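Long-range contacts in beta 1-3 glucanase (PDB 5H4E), which probably hydrolyses beta-1,3-glucans, as a glycoside hydrolase family 64 (GH64) domain from Clostridium beijerinckii: residues 29-34 / 96-101; 135-140 / 152-157; 156-161 / 183-188; 332-337 / 347-352. All coordinates share one frame; numbering follows the deposited sequence.

The four contacts come in chain order and run from the beta-rich part of the single chain toward its helical part. Interactions 1 and 2, centres about 11 Å apart, reach the same antiparallel sheet, where strands 95-101 and 136-144 are neighbours. Interaction 2 passes into interaction 3 through the shared residues Asp156 and Gln157, and the Glu137 carboxylate also takes the backbone N-H groups of Cys159 and Tyr160. Interaction 4 lies about 12 to 13 Å, between centres, from interactions 2 and 3, joined to them by the Arg154–Tyr347 backbone bond and the Phe158–Trp337 stack. The continuous run 152-161 thus meets strand 136-144, helix 182-192 and, through Arg154 and Phe158, helix 332-339.

Interaction 1 (29-34 / 96-101); sequences AIVGKD and RMYISY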
loop_
_atom_site.group_PDB
_atom_site.type_symbol
_atom_site.label_atom_id
_atom_site.label_comp_id
_atom_site.label_asym_id
_atom_site.label_seq_id
_atom_site.Cartn_x
_atom_site.Cartn_y
_atom_site.Cartn_z
ATOM N N ALA A 29 -13.158 10.481 -0.037
ATOM C CA ALA A 29 -13.138 10.702 -1.477
ATOM C C ALA A 29 -12.598 9.442 -2.138
ATOM O O ALA A 29 -11.703 8.797 -1.594
ATOM C CB ALA A 29 -12.270 11.916 -1.836
ATOM N N ILE A 30 -13.143 9.069 -3.292
ATOM C CA ILE A 30 -12.574 7.955 -4.061
ATOM C C ILE A 30 -12.036 8.467 -5.389
ATOM O O ILE A 30 -12.770 9.080 -6.164
ATOM C CB ILE A 30 -13.604 6.850 -4.346
ATOM C CG1 ILE A 30 -14.155 6.288 -3.030
ATOM C CG2 ILE A 30 -12.975 5.734 -5.171
ATOM C CD1 ILE A 30 -15.308 5.307 -3.240
ATOM N N VAL A 31 -10.764 8.197 -5.647
ATOM C CA VAL A 31 -10.136 8.581 -6.896
ATOM C C VAL A 31 -9.562 7.345 -7.564
ATOM O O VAL A 31 -9.120 6.414 -6.891
ATOM C CB VAL A 31 -9.042 9.640 -6.666
ATOM C CG1 VAL A 31 -9.668 10.910 -6.126
ATOM C CG2 VAL A 31 -7.991 9.121 -5.692
ATOM N N GLY A 32 -9.582 7.315 -8.887
ATOM C CA GLY A 32 -9.150 6.126 -9.592
ATOM C C GLY A 32 -9.186 6.343 -11.089
ATOM O O GLY A 32 -9.151 7.481 -11.551
ATOM N N LYS A 33 -9.241 5.254 -11.849
ATOM C CA LYS A 33 -9.317 5.368 -13.302
ATOM C C LYS A 33 -10.541 4.667 -13.872
ATOM O O LYS A 33 -10.912 3.586 -13.421
ATOM C CB LYS A 33 -8.052 4.812 -13.944
ATOM C CG LYS A 33 -6.886 5.794 -13.871
ATOM C CD LYS A 33 -5.564 5.074 -13.729
ATOM C CE LYS A 33 -5.082 4.490 -15.034
ATOM N NZ LYS A 33 -3.735 3.870 -14.836
ATOM N N ASP A 34 -11.171 5.314 -14.848
ATOM C CA ASP A 34 -12.220 4.687 -15.632
ATOM C C ASP A 34 -11.626 3.494 -16.360
ATOM O O ASP A 34 -10.610 3.621 -17.044
ATOM C CB ASP A 34 -12.825 5.678 -16.627
ATOM C CG ASP A 34 -14.093 5.154 -17.268
ATOM O OD1 ASP A 34 -13.998 4.211 -18.067
ATOM O OD2 ASP A 34 -15.180 5.692 -16.968
ATOM N N ARG A 96 -8.272 4.620 -5.054
ATOM C CA ARG A 96 -7.995 4.843 -3.641
ATOM C C ARG A 96 -9.171 5.559 -2.981
ATOM O O ARG A 96 -9.657 6.571 -3.494
ATOM C CB ARG A 96 -6.733 5.675 -3.453
ATOM C CG ARG A 96 -5.475 5.008 -3.942
ATOM C CD ARG A 96 -4.314 5.941 -3.735
ATOM N NE ARG A 96 -3.053 5.271 -3.965
ATOM C CZ ARG A 96 -1.870 5.782 -3.645
ATOM N NH1 ARG A 96 -1.790 6.973 -3.069
ATOM N NH2 ARG A 96 -0.767 5.088 -3.891
ATOM N N MET A 97 -9.624 5.036 -1.846
ATOM C CA MET A 97 -10.596 5.751 -1.033
ATOM C C MET A 97 -9.872 6.409 0.126
ATOM O O MET A 97 -9.538 5.739 1.096
ATOM C CB MET A 97 -11.690 4.816 -0.503
ATOM C CG MET A 97 -12.757 5.533 0.323
ATOM S SD MET A 97 -14.129 4.398 0.655
ATOM C CE MET A 97 -15.374 5.497 1.319
ATOM N N TYR A 98 -9.614 7.710 0.021
ATOM C CA TYR A 98 -8.972 8.447 1.107
ATOM C C TYR A 98 -10.006 8.774 2.172
ATOM O O TYR A 98 -11.083 9.262 1.855
ATOM C CB TYR A 98 -8.342 9.765 0.608
ATOM C CG TYR A 98 -7.137 9.609 -0.289
ATOM C CD1 TYR A 98 -5.860 9.499 0.247
ATOM C CD2 TYR A 98 -7.272 9.619 -1.672
ATOM C CE1 TYR A 98 -4.755 9.375 -0.564
ATOM C CE2 TYR A 98 -6.170 9.489 -2.495
ATOM C CZ TYR A 98 -4.910 9.374 -1.931
ATOM O OH TYR A 98 -3.802 9.249 -2.736
ATOM N N ILE A 99 -9.672 8.513 3.430
ATOM C CA ILE A 99 -10.554 8.826 4.537
ATOM C C ILE A 99 -9.750 9.622 5.557
ATOM O O ILE A 99 -8.790 9.101 6.126
ATOM C CB ILE A 99 -11.150 7.556 5.176
ATOM C CG1 ILE A 99 -11.951 6.778 4.122
ATOM C CG2 ILE A 99 -12.063 7.926 6.374
ATOM C CD1 ILE A 99 -12.391 5.406 4.571
ATOM N N SER A 100 -10.123 10.885 5.766
ATOM C CA SER A 100 -9.365 11.749 6.671
ATOM C C SER A 100 -10.224 12.205 7.841
ATOM O O SER A 100 -11.452 12.196 7.769
ATOM C CB SER A 100 -8.793 12.962 5.931
ATOM O OG SER A 100 -9.821 13.739 5.341
ATOM N N TYR A 101 -9.555 12.573 8.927
ATOM C CA TYR A 101 -10.214 13.018 10.143
ATOM C C TYR A 101 -10.016 14.530 10.305
ATOM O O TYR A 101 -8.931 15.047 10.008
ATOM C CB TYR A 101 -9.632 12.286 11.356
ATOM C CG TYR A 101 -9.920 10.800 11.479
ATOM C CD1 TYR A 101 -10.962 10.188 10.779
ATOM C CD2 TYR A 101 -9.168 10.016 12.353
ATOM C CE1 TYR A 101 -11.222 8.827 10.937
ATOM C CE2 TYR A 101 -9.414 8.675 12.514
ATOM C CZ TYR A 101 -10.438 8.083 11.816
ATOM O OH TYR A 101 -10.653 6.733 12.009
#
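Ala29 and Tyr98 exchange two backbone hydrogen bonds, Ala29 N to Tyr98 O at 3.1 Å and Tyr98 N to Ala29 O at 2.9 Å. Val31 and Arg96 repeat the exchange, with Arg96 N only 2.7 Å from Val31 O and Val31 N 2.9 Å from Arg96 O. Ile30 and Met97, between them, form the non-hydrogen-bonded pair of this antiparallel ladder, their CA atoms 4.2 Å apart. On the face carrying Val31, Arg96 and Tyr98, the Arg96 guanidinium donates in its own plane from NH1 to Tyr98 OH (3.1 Å). Val31 CG2 meets the edge of the Tyr98 ring, 3.7 Å from CE2. On the other face, Met97 CG lies anti to its backbone N (chi1 -178°) and packs 3.7 Å from Ile30 CG1. Strand 136-144 bonds to the far edge of 95-101, and Ile371 of another sheet touches Met97. Four backbone bonds therefore fix the register of two central strands, while the apolar Ile30–Met97 face is suited to packing against a second sheet.

Interaction 2 (135-140 / 152-157); sequences MFEWAE and TTRVDQ
Glu137 and Arg154 meet in a buried, two-pronged salt bridge: NH1 donates to OE1 at 3.0 Å and NH2 to OE2 at 2.9 Å. The planes are 60° apart, and both nitrogens meet their oxygens from above the carboxylate plane. From the opposite face, Gln157 NE2 also grips Glu137 OE1, 2.9 Å away, and its second in-plane bond runs to Phe136 O at 2.8 Å. The same amide nitrogen lies over one face of the Phe136 ring, toward the rim. Thr153 CG2 makes an off-centre CH-pi contact with the Trp138 indole, 3.6 Å from NE1, while Asp156 OD2 comes to the edge of that ring, 3.4 Å from CH2. These side chains join strand 136-144 of the antiparallel sheet to the loop after strand 147-151, where Thr153 OG1 accepts from Val155 N in an ST turn. Farther out, Trp138 NE1 donates almost straight (175°) to Glu140 OE2, 3.0 Å away, and a water links that oxygen to Thr153 OG1. Glu137 OE2 additionally accepts the backbone N-H groups of Cys159 and Tyr160, and Asp178 forms a second salt bridge with Arg154 NH2, which probably steadies the guanidinium.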
loop_
_atom_site.group_PDB
_atom_site.type_symbol
_atom_site.label_atom_id
_atom_site.label_comp_id
_atom_site.label_asym_id
_atom_site.label_seq_id
_atom_site.Cartn_x
_atom_site.Cartn_y
_atom_site.Cartn_z
ATOM N N MET A 135 -4.643 13.600 9.878
ATOM C CA MET A 135 -4.959 12.191 10.124
ATOM C C MET A 135 -5.671 11.638 8.914
ATOM O O MET A 135 -6.779 12.073 8.593
ATOM C CB MET A 135 -5.830 12.025 11.366
ATOM C CG MET A 135 -5.241 12.633 12.653
ATOM S SD MET A 135 -3.743 11.823 13.253
ATOM C CE MET A 135 -2.499 12.882 12.542
ATOM N N PHE A 136 -5.033 10.707 8.214
ATOM C CA PHE A 136 -5.691 10.070 7.070
ATOM C C PHE A 136 -5.118 8.687 6.807
ATOM O O PHE A 136 -3.978 8.391 7.181
ATOM C CB PHE A 136 -5.550 10.935 5.804
ATOM C CG PHE A 136 -4.157 10.947 5.218
ATOM C CD1 PHE A 136 -3.770 9.999 4.286
ATOM C CD2 PHE A 136 -3.238 11.922 5.595
ATOM C CE1 PHE A 136 -2.493 9.999 3.752
ATOM C CE2 PHE A 136 -1.960 11.935 5.059
ATOM C CZ PHE A 136 -1.584 10.971 4.138
ATOM N N GLU A 137 -5.936 7.848 6.175
ATOM C CA GLU A 137 -5.509 6.585 5.583
ATOM C C GLU A 137 -6.190 6.486 4.221
ATOM O O GLU A 137 -7.049 7.322 3.898
ATOM C CB GLU A 137 -5.889 5.386 6.466
ATOM C CG GLU A 137 -5.331 5.450 7.872
ATOM C CD GLU A 137 -3.857 5.044 7.961
ATOM O OE1 GLU A 137 -3.177 4.920 6.912
ATOM O OE2 GLU A 137 -3.378 4.850 9.094
ATOM N N TRP A 138 -5.810 5.499 3.411
ATOM C CA TRP A 138 -6.629 5.157 2.245
ATOM C C TRP A 138 -6.775 3.640 2.085
ATOM O O TRP A 138 -5.900 2.867 2.474
ATOM C CB TRP A 138 -6.065 5.795 0.948
ATOM C CG TRP A 138 -4.763 5.220 0.418
ATOM C CD1 TRP A 138 -4.615 4.096 -0.343
ATOM C CD2 TRP A 138 -3.449 5.774 0.566
ATOM N NE1 TRP A 138 -3.294 3.904 -0.658
ATOM C CE2 TRP A 138 -2.554 4.915 -0.107
ATOM C CE3 TRP A 138 -2.942 6.905 1.208
ATOM C CZ2 TRP A 138 -1.177 5.149 -0.157
ATOM C CZ3 TRP A 138 -1.568 7.136 1.162
ATOM C CH2 TRP A 138 -0.703 6.257 0.488
ATOM N N ALA A 139 -7.929 3.231 1.565
ATOM C CA ALA A 139 -8.137 1.858 1.104
ATOM C C ALA A 139 -7.792 1.801 -0.376
ATOM O O ALA A 139 -8.078 2.749 -1.124
ATOM C CB ALA A 139 -9.577 1.423 1.343
ATOM N N GLU A 140 -7.152 0.718 -0.812
ATOM C CA GLU A 140 -6.866 0.534 -2.239
ATOM C C GLU A 140 -7.836 -0.494 -2.810
ATOM O O GLU A 140 -8.157 -1.466 -2.140
ATOM C CB GLU A 140 -5.413 0.090 -2.446
ATOM C CG GLU A 140 -4.421 1.146 -1.951
ATOM C CD GLU A 140 -2.975 0.712 -2.027
ATOM O OE1 GLU A 140 -2.698 -0.498 -1.916
ATOM O OE2 GLU A 140 -2.109 1.599 -2.164
ATOM N N THR A 152 -6.450 -2.562 3.077
ATOM C CA THR A 152 -5.737 -1.544 3.844
ATOM C C THR A 152 -4.275 -1.581 3.429
ATOM O O THR A 152 -3.807 -2.573 2.853
ATOM C CB THR A 152 -5.820 -1.782 5.356
ATOM O OG1 THR A 152 -5.096 -2.974 5.704
ATOM C CG2 THR A 152 -7.259 -1.910 5.823
ATOM N N THR A 153 -3.519 -0.532 3.734
ATOM C CA THR A 153 -2.112 -0.586 3.391
ATOM C C THR A 153 -1.244 0.136 4.409
ATOM O O THR A 153 -1.549 1.264 4.801
ATOM C CB THR A 153 -1.858 0.007 1.983
ATOM O OG1 THR A 153 -0.453 0.040 1.728
ATOM C CG2 THR A 153 -2.434 1.424 1.854
ATOM N N ARG A 154 -0.175 -0.526 4.845
ATOM C CA ARG A 154 0.830 0.139 5.670
ATOM C C ARG A 154 2.120 0.291 4.886
ATOM O O ARG A 154 3.198 0.363 5.461
ATOM C CB ARG A 154 1.094 -0.635 6.970
ATOM C CG ARG A 154 0.243 -0.164 8.141
ATOM C CD ARG A 154 -1.237 -0.394 7.861
ATOM N NE ARG A 154 -2.104 0.274 8.832
ATOM C CZ ARG A 154 -2.485 1.544 8.753
ATOM N NH1 ARG A 154 -2.075 2.310 7.739
ATOM N NH2 ARG A 154 -3.284 2.051 9.684
ATOM N N VAL A 155 2.017 0.357 3.567
ATOM C CA VAL A 155 3.212 0.428 2.735
ATOM C C VAL A 155 3.927 1.768 2.916
ATOM O O VAL A 155 5.150 1.823 2.900
ATOM C CB VAL A 155 2.851 0.183 1.258
ATOM C CG1 VAL A 155 4.025 0.512 0.343
ATOM C CG2 VAL A 155 2.431 -1.275 1.086
ATOM N N ASP A 156 3.163 2.834 3.132
ATOM C CA ASP A 156 3.742 4.167 3.321
ATOM C C ASP A 156 3.765 4.617 4.781
ATOM O O ASP A 156 4.671 5.343 5.200
ATOM C CB ASP A 156 2.970 5.210 2.497
ATOM C CG ASP A 156 3.338 5.189 1.023
ATOM O OD1 ASP A 156 4.262 4.460 0.646
ATOM O OD2 ASP A 156 2.709 5.923 0.237
ATOM N N GLN A 157 2.772 4.193 5.558
ATOM C CA GLN A 157 2.581 4.745 6.896
ATOM C C GLN A 157 1.649 3.919 7.784
ATOM O O GLN A 157 0.889 3.068 7.297
ATOM C CB GLN A 157 2.012 6.169 6.790
ATOM C CG GLN A 157 0.661 6.154 6.112
ATOM C CD GLN A 157 -0.164 7.410 6.352
ATOM O OE1 GLN A 157 0.351 8.526 6.312
ATOM N NE2 GLN A 157 -1.456 7.226 6.592
HETATM O O HOH W 1 0.203 0.918 -0.832
#

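Interaction 3 (156-161 / 183-188); sequences DQFCYP and ADLMNA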
loop_
_atom_site.group_PDB
_atom_site.type_symbol
_atom_site.label_atom_id
_atom_site.label_comp_id
_atom_site.label_asym_id
_atom_site.label_seq_id
_atom_site.Cartn_x
_atom_site.Cartn_y
_atom_site.Cartn_z
ATOM N N ASP A 156 3.163 2.834 3.132
ATOM C CA ASP A 156 3.742 4.167 3.321
ATOM C C ASP A 156 3.765 4.617 4.781
ATOM O O ASP A 156 4.671 5.343 5.200
ATOM C CB ASP A 156 2.970 5.210 2.497
ATOM C CG ASP A 156 3.338 5.189 1.023
ATOM O OD1 ASP A 156 4.262 4.460 0.646
ATOM O OD2 ASP A 156 2.709 5.923 0.237
ATOM N N GLN A 157 2.772 4.193 5.558
ATOM C CA GLN A 157 2.581 4.745 6.896
ATOM C C GLN A 157 1.649 3.919 7.784
ATOM O O GLN A 157 0.889 3.068 7.297
ATOM C CB GLN A 157 2.012 6.169 6.790
ATOM C CG GLN A 157 0.661 6.154 6.112
ATOM C CD GLN A 157 -0.164 7.410 6.352
ATOM O OE1 GLN A 157 0.351 8.526 6.312
ATOM N NE2 GLN A 157 -1.456 7.226 6.592
ATOM N N PHE A 158 1.721 4.188 9.087
ATOM C CA PHE A 158 0.618 3.939 10.002
ATOM C C PHE A 158 0.196 5.244 10.658
ATOM O O PHE A 158 0.995 5.865 11.380
ATOM C CB PHE A 158 0.984 2.944 11.092
ATOM C CG PHE A 158 -0.080 2.808 12.148
ATOM C CD1 PHE A 158 -1.120 1.909 11.984
ATOM C CD2 PHE A 158 -0.059 3.597 13.285
ATOM C CE1 PHE A 158 -2.124 1.802 12.943
ATOM C CE2 PHE A 158 -1.048 3.497 14.247
ATOM C CZ PHE A 158 -2.089 2.607 14.075
ATOM N N CYS A 159 -1.054 5.639 10.447
ATOM C CA CYS A 159 -1.589 6.847 11.079
ATOM C C CYS A 159 -2.669 6.510 12.112
ATOM O O CYS A 159 -2.542 6.874 13.270
ATOM C CB CYS A 159 -2.149 7.813 10.028
ATOM S SG CYS A 159 -2.854 9.306 10.759
ATOM N N TYR A 160 -3.737 5.825 11.694
ATOM C CA TYR A 160 -4.758 5.393 12.641
ATOM C C TYR A 160 -5.210 3.977 12.304
ATOM O O TYR A 160 -5.096 3.556 11.155
ATOM C CB TYR A 160 -5.955 6.373 12.664
ATOM C CG TYR A 160 -6.749 6.546 11.378
ATOM C CD1 TYR A 160 -7.640 5.565 10.951
ATOM C CD2 TYR A 160 -6.642 7.715 10.619
ATOM C CE1 TYR A 160 -8.385 5.725 9.785
ATOM C CE2 TYR A 160 -7.393 7.894 9.447
ATOM C CZ TYR A 160 -8.263 6.888 9.040
ATOM O OH TYR A 160 -9.015 7.038 7.897
ATOM N N PRO A 161 -5.704 3.229 13.303
ATOM C CA PRO A 161 -6.073 1.840 13.006
ATOM C C PRO A 161 -7.331 1.737 12.143
ATOM O O PRO A 161 -8.318 2.444 12.390
ATOM C CB PRO A 161 -6.317 1.239 14.388
ATOM C CG PRO A 161 -6.660 2.396 15.258
ATOM C CD PRO A 161 -5.842 3.544 14.733
ATOM N N ALA A 183 -3.113 4.772 20.209
ATOM C CA ALA A 183 -2.171 4.993 21.312
ATOM C C ALA A 183 -1.416 3.719 21.658
ATOM O O ALA A 183 -0.197 3.736 21.820
ATOM C CB ALA A 183 -2.900 5.520 22.549
ATOM N N ASP A 184 -2.135 2.611 21.787
ATOM C CA ASP A 184 -1.476 1.350 22.145
ATOM C C ASP A 184 -0.529 0.872 21.059
ATOM O O ASP A 184 0.535 0.358 21.365
ATOM C CB ASP A 184 -2.490 0.250 22.435
ATOM C CG ASP A 184 -3.200 0.444 23.756
ATOM O OD1 ASP A 184 -2.792 1.325 24.558
ATOM O OD2 ASP A 184 -4.170 -0.300 23.992
ATOM N N LEU A 185 -0.912 1.045 19.793
ATOM C CA LEU A 185 -0.067 0.595 18.686
ATOM C C LEU A 185 1.206 1.442 18.565
ATOM O O LEU A 185 2.306 0.904 18.372
ATOM C CB LEU A 185 -0.856 0.604 17.372
ATOM C CG LEU A 185 -1.908 -0.497 17.225
ATOM C CD1 LEU A 185 -2.857 -0.188 16.054
ATOM C CD2 LEU A 185 -1.234 -1.869 17.040
ATOM N N MET A 186 1.052 2.757 18.673
ATOM C CA MET A 186 2.190 3.674 18.707
ATOM C C MET A 186 3.194 3.312 19.802
ATOM O O MET A 186 4.399 3.215 19.555
ATOM C CB MET A 186 1.714 5.108 18.942
ATOM C CG MET A 186 0.811 5.681 17.880
ATOM S SD MET A 186 1.725 6.059 16.399
ATOM C CE MET A 186 0.619 7.233 15.624
ATOM N N ASN A 187 2.690 3.134 21.018
ATOM C CA ASN A 187 3.551 2.809 22.153
ATOM C C ASN A 187 4.222 1.447 21.991
ATOM O O ASN A 187 5.424 1.312 22.219
ATOM C CB ASN A 187 2.756 2.852 23.455
ATOM C CG ASN A 187 2.305 4.262 23.820
ATOM O OD1 ASN A 187 2.953 5.251 23.460
ATOM N ND2 ASN A 187 1.200 4.360 24.546
ATOM N N ALA A 188 3.440 0.445 21.599
ATOM C CA ALA A 188 3.983 -0.894 21.375
ATOM C C ALA A 188 5.050 -0.892 20.301
ATOM O O ALA A 188 6.075 -1.546 20.456
ATOM C CB ALA A 188 2.889 -1.863 21.004
#
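Phe158 points its ring at the helix and meets two successive residues of it, Leu185 and Met186. The side chain leaves strand 157-158 toward helix 182-192, with CG anti to the backbone N (chi1 173°). Its far end touches the leucine: CZ is 3.5 Å from Leu185 CD1, the two side chains crossing at about a right angle. Met186, whose chain bends at chi2 (-73°), comes to the ring edge instead, with CE 4.3 Å from Phe158 CE2. Its sulfur lies 5.5 Å from the ring centroid and close to the ring plane, an edge-on Met-aromatic contact. The two faces of the phenylalanine are occupied by other groups: Tyr160 N lies over the centre of one, and Trp337 of helix 332-339 stacks on the opposite one. Cys159 directs its side chain away from the helix, but its carbonyl oxygen is 4.0 Å from Met186 CE and accepts a hydrogen bond from Arg182 NE. Tyr160 also turns away, its hydroxyl hydrogen-bonded to Ile99 O on the sheet. Pro161 then returns to the contact, its CB 4.1 Å from Leu185 CD1, the same methyl that touches Phe158. No hydrogen bond crosses between 156-161 and 183-188, so this part of the helix is met by apolar and sulfur-aromatic packing; the one directional tie named here comes from Arg182, at the start of the same helix.

Interaction 4 (332-337 / 347-352); sequences YFAKFW and YGFCYD
Ala334 and Gly348 bring their backbones close, CA to CA 3.9 Å, with no glycine side chain to stand between helix and loop. The packing centres on one methyl: Ala334 CB lies 3.6 Å from Gly348 O and 3.7 Å from Phe349 CD1, at the edge of the phenylalanine ring. Gly348 O also comes in the plane of the Phe333 ring, 3.8 Å from Phe333 CD1, with Phe333 CG anti to the backbone N (chi1 172°). Aromatic contacts extend this within the helix, where Trp337 NE1 sits 3.2 Å above the centre of the Phe333 ring. Hydrogen bonds do not cross from one segment to the other; they shape the loop itself. Gly348 N donates to the anti lone pair of Asp352 OD2 at 2.8 Å, and Asp352 N donates to Phe349 O at 3.1 Å. The Asp352 carboxylate is held further by His338 NE2 at OD2 and by a salt bridge from Arg309 at OD1. Phe349 also touches Asn308 and Arg309, so the loop meets both helix 332-339 and helix 294-309. It carries a type I beta turn, Phe349 to Asp352, and doubles back on the first turn of helix 332-339.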
loop_
_atom_site.group_PDB
_atom_site.type_symbol
_atom_site.label_atom_id
_atom_site.label_comp_id
_atom_site.label_asym_id
_atom_site.label_seq_id
_atom_site.Cartn_x
_atom_site.Cartn_y
_atom_site.Cartn_z
ATOM N N TYR A 332 11.448 -4.754 9.946
ATOM C CA TYR A 332 10.782 -4.855 11.249
ATOM C C TYR A 332 9.561 -3.945 11.369
ATOM O O TYR A 332 8.654 -4.208 12.159
ATOM C CB TYR A 332 11.793 -4.568 12.364
ATOM C CG TYR A 332 12.754 -5.728 12.520
ATOM C CD1 TYR A 332 12.334 -6.913 13.128
ATOM C CD2 TYR A 332 14.044 -5.671 12.010
ATOM C CE1 TYR A 332 13.189 -7.994 13.269
ATOM C CE2 TYR A 332 14.927 -6.756 12.158
ATOM C CZ TYR A 332 14.479 -7.914 12.781
ATOM O OH TYR A 332 15.314 -9.003 12.946
ATOM N N PHE A 333 9.534 -2.890 10.574
ATOM C CA PHE A 333 8.305 -2.107 10.404
ATOM C C PHE A 333 7.165 -3.028 9.901
ATOM O O PHE A 333 6.106 -3.123 10.527
ATOM C CB PHE A 333 8.566 -0.933 9.448
ATOM C CG PHE A 333 7.329 -0.157 9.037
ATOM C CD1 PHE A 333 6.605 -0.522 7.905
ATOM C CD2 PHE A 333 6.909 0.952 9.770
ATOM C CE1 PHE A 333 5.467 0.188 7.514
ATOM C CE2 PHE A 333 5.770 1.679 9.384
ATOM C CZ PHE A 333 5.049 1.295 8.254
ATOM N N ALA A 334 7.401 -3.728 8.797
ATOM C CA ALA A 334 6.383 -4.608 8.222
ATOM C C ALA A 334 5.955 -5.673 9.226
ATOM O O ALA A 334 4.765 -5.930 9.410
ATOM C CB ALA A 334 6.898 -5.269 6.947
ATOM N N LYS A 335 6.940 -6.294 9.863
ATOM C CA LYS A 335 6.670 -7.349 10.843
ATOM C C LYS A 335 5.760 -6.847 11.968
ATOM O O LYS A 335 4.849 -7.568 12.394
ATOM C CB LYS A 335 7.984 -7.896 11.396
ATOM C CG LYS A 335 7.867 -8.851 12.609
ATOM C CD LYS A 335 7.007 -10.103 12.368
ATOM C CE LYS A 335 7.233 -11.143 13.499
ATOM N NZ LYS A 335 6.318 -12.332 13.385
ATOM N N PHE A 336 5.971 -5.614 12.436
ATOM C CA PHE A 336 5.088 -5.086 13.476
ATOM C C PHE A 336 3.604 -5.119 13.056
ATOM O O PHE A 336 2.732 -5.515 13.845
ATOM C CB PHE A 336 5.465 -3.649 13.879
ATOM C CG PHE A 336 4.718 -3.176 15.102
ATOM C CD1 PHE A 336 3.580 -2.400 14.985
ATOM C CD2 PHE A 336 5.127 -3.573 16.369
ATOM C CE1 PHE A 336 2.870 -1.993 16.116
ATOM C CE2 PHE A 336 4.432 -3.173 17.497
ATOM C CZ PHE A 336 3.302 -2.386 17.369
ATOM N N TRP A 337 3.299 -4.716 11.826
ATOM C CA TRP A 337 1.882 -4.642 11.438
ATOM C C TRP A 337 1.314 -6.060 11.301
ATOM O O TRP A 337 0.176 -6.311 11.689
ATOM C CB TRP A 337 1.713 -3.768 10.164
ATOM C CG TRP A 337 2.352 -2.439 10.463
ATOM C CD1 TRP A 337 3.456 -1.893 9.870
ATOM C CD2 TRP A 337 1.998 -1.560 11.541
ATOM N NE1 TRP A 337 3.789 -0.709 10.499
ATOM C CE2 TRP A 337 2.909 -0.490 11.528
ATOM C CE3 TRP A 337 0.977 -1.565 12.503
ATOM C CZ2 TRP A 337 2.838 0.552 12.443
ATOM C CZ3 TRP A 337 0.919 -0.547 13.416
ATOM C CH2 TRP A 337 1.843 0.506 13.377
ATOM N N TYR A 347 -0.443 -5.394 4.573
ATOM C CA TYR A 347 0.475 -4.848 3.582
ATOM C C TYR A 347 1.556 -4.024 4.282
ATOM O O TYR A 347 1.429 -2.800 4.396
ATOM C CB TYR A 347 -0.255 -3.981 2.551
ATOM C CG TYR A 347 -0.440 -4.654 1.212
ATOM C CD1 TYR A 347 0.663 -4.991 0.428
ATOM C CD2 TYR A 347 -1.721 -4.885 0.692
ATOM C CE1 TYR A 347 0.504 -5.597 -0.813
ATOM C CE2 TYR A 347 -1.890 -5.481 -0.561
ATOM C CZ TYR A 347 -0.769 -5.835 -1.307
ATOM O OH TYR A 347 -0.915 -6.431 -2.550
ATOM N N GLY A 348 2.616 -4.686 4.745
ATOM C CA GLY A 348 3.683 -4.005 5.471
ATOM C C GLY A 348 4.762 -3.451 4.549
ATOM O O GLY A 348 5.552 -2.587 4.933
ATOM N N PHE A 349 4.808 -3.974 3.329
ATOM C CA PHE A 349 5.693 -3.471 2.279
ATOM C C PHE A 349 5.092 -3.903 0.948
ATOM O O PHE A 349 4.187 -4.750 0.926
ATOM C CB PHE A 349 7.140 -3.985 2.436
ATOM C CG PHE A 349 7.272 -5.482 2.319
ATOM C CD1 PHE A 349 7.055 -6.295 3.420
ATOM C CD2 PHE A 349 7.608 -6.074 1.107
ATOM C CE1 PHE A 349 7.167 -7.681 3.321
ATOM C CE2 PHE A 349 7.707 -7.453 0.999
ATOM C CZ PHE A 349 7.486 -8.258 2.112
ATOM N N CYS A 350 5.597 -3.317 -0.138
ATOM C CA CYS A 350 5.026 -3.444 -1.486
ATOM C C CYS A 350 4.600 -4.860 -1.867
ATOM O O CYS A 350 3.467 -5.070 -2.295
ATOM C CB CYS A 350 6.032 -2.928 -2.527
ATOM S SG CYS A 350 5.445 -2.943 -4.251
ATOM N N TYR A 351 5.503 -5.823 -1.698
ATOM C CA TYR A 351 5.259 -7.188 -2.162
ATOM C C TYR A 351 4.794 -8.161 -1.084
ATOM O O TYR A 351 5.034 -9.372 -1.186
ATOM C CB TYR A 351 6.527 -7.731 -2.812
ATOM C CG TYR A 351 6.791 -7.157 -4.187
ATOM C CD1 TYR A 351 5.901 -7.379 -5.225
ATOM C CD2 TYR A 351 7.931 -6.415 -4.446
ATOM C CE1 TYR A 351 6.138 -6.876 -6.496
ATOM C CE2 TYR A 351 8.182 -5.906 -5.712
ATOM C CZ TYR A 351 7.279 -6.143 -6.733
ATOM O OH TYR A 351 7.517 -5.643 -7.996
ATOM N N ASP A 352 4.118 -7.643 -0.062
ATOM C CA ASP A 352 3.706 -8.475 1.057
ATOM C C ASP A 352 2.633 -9.490 0.662
ATOM O O ASP A 352 2.338 -10.407 1.429
ATOM C CB ASP A 352 3.212 -7.607 2.221
ATOM C CG ASP A 352 3.787 -8.052 3.570
ATOM O OD1 ASP A 352 4.176 -9.236 3.697
ATOM O OD2 ASP A 352 3.864 -7.219 4.498
#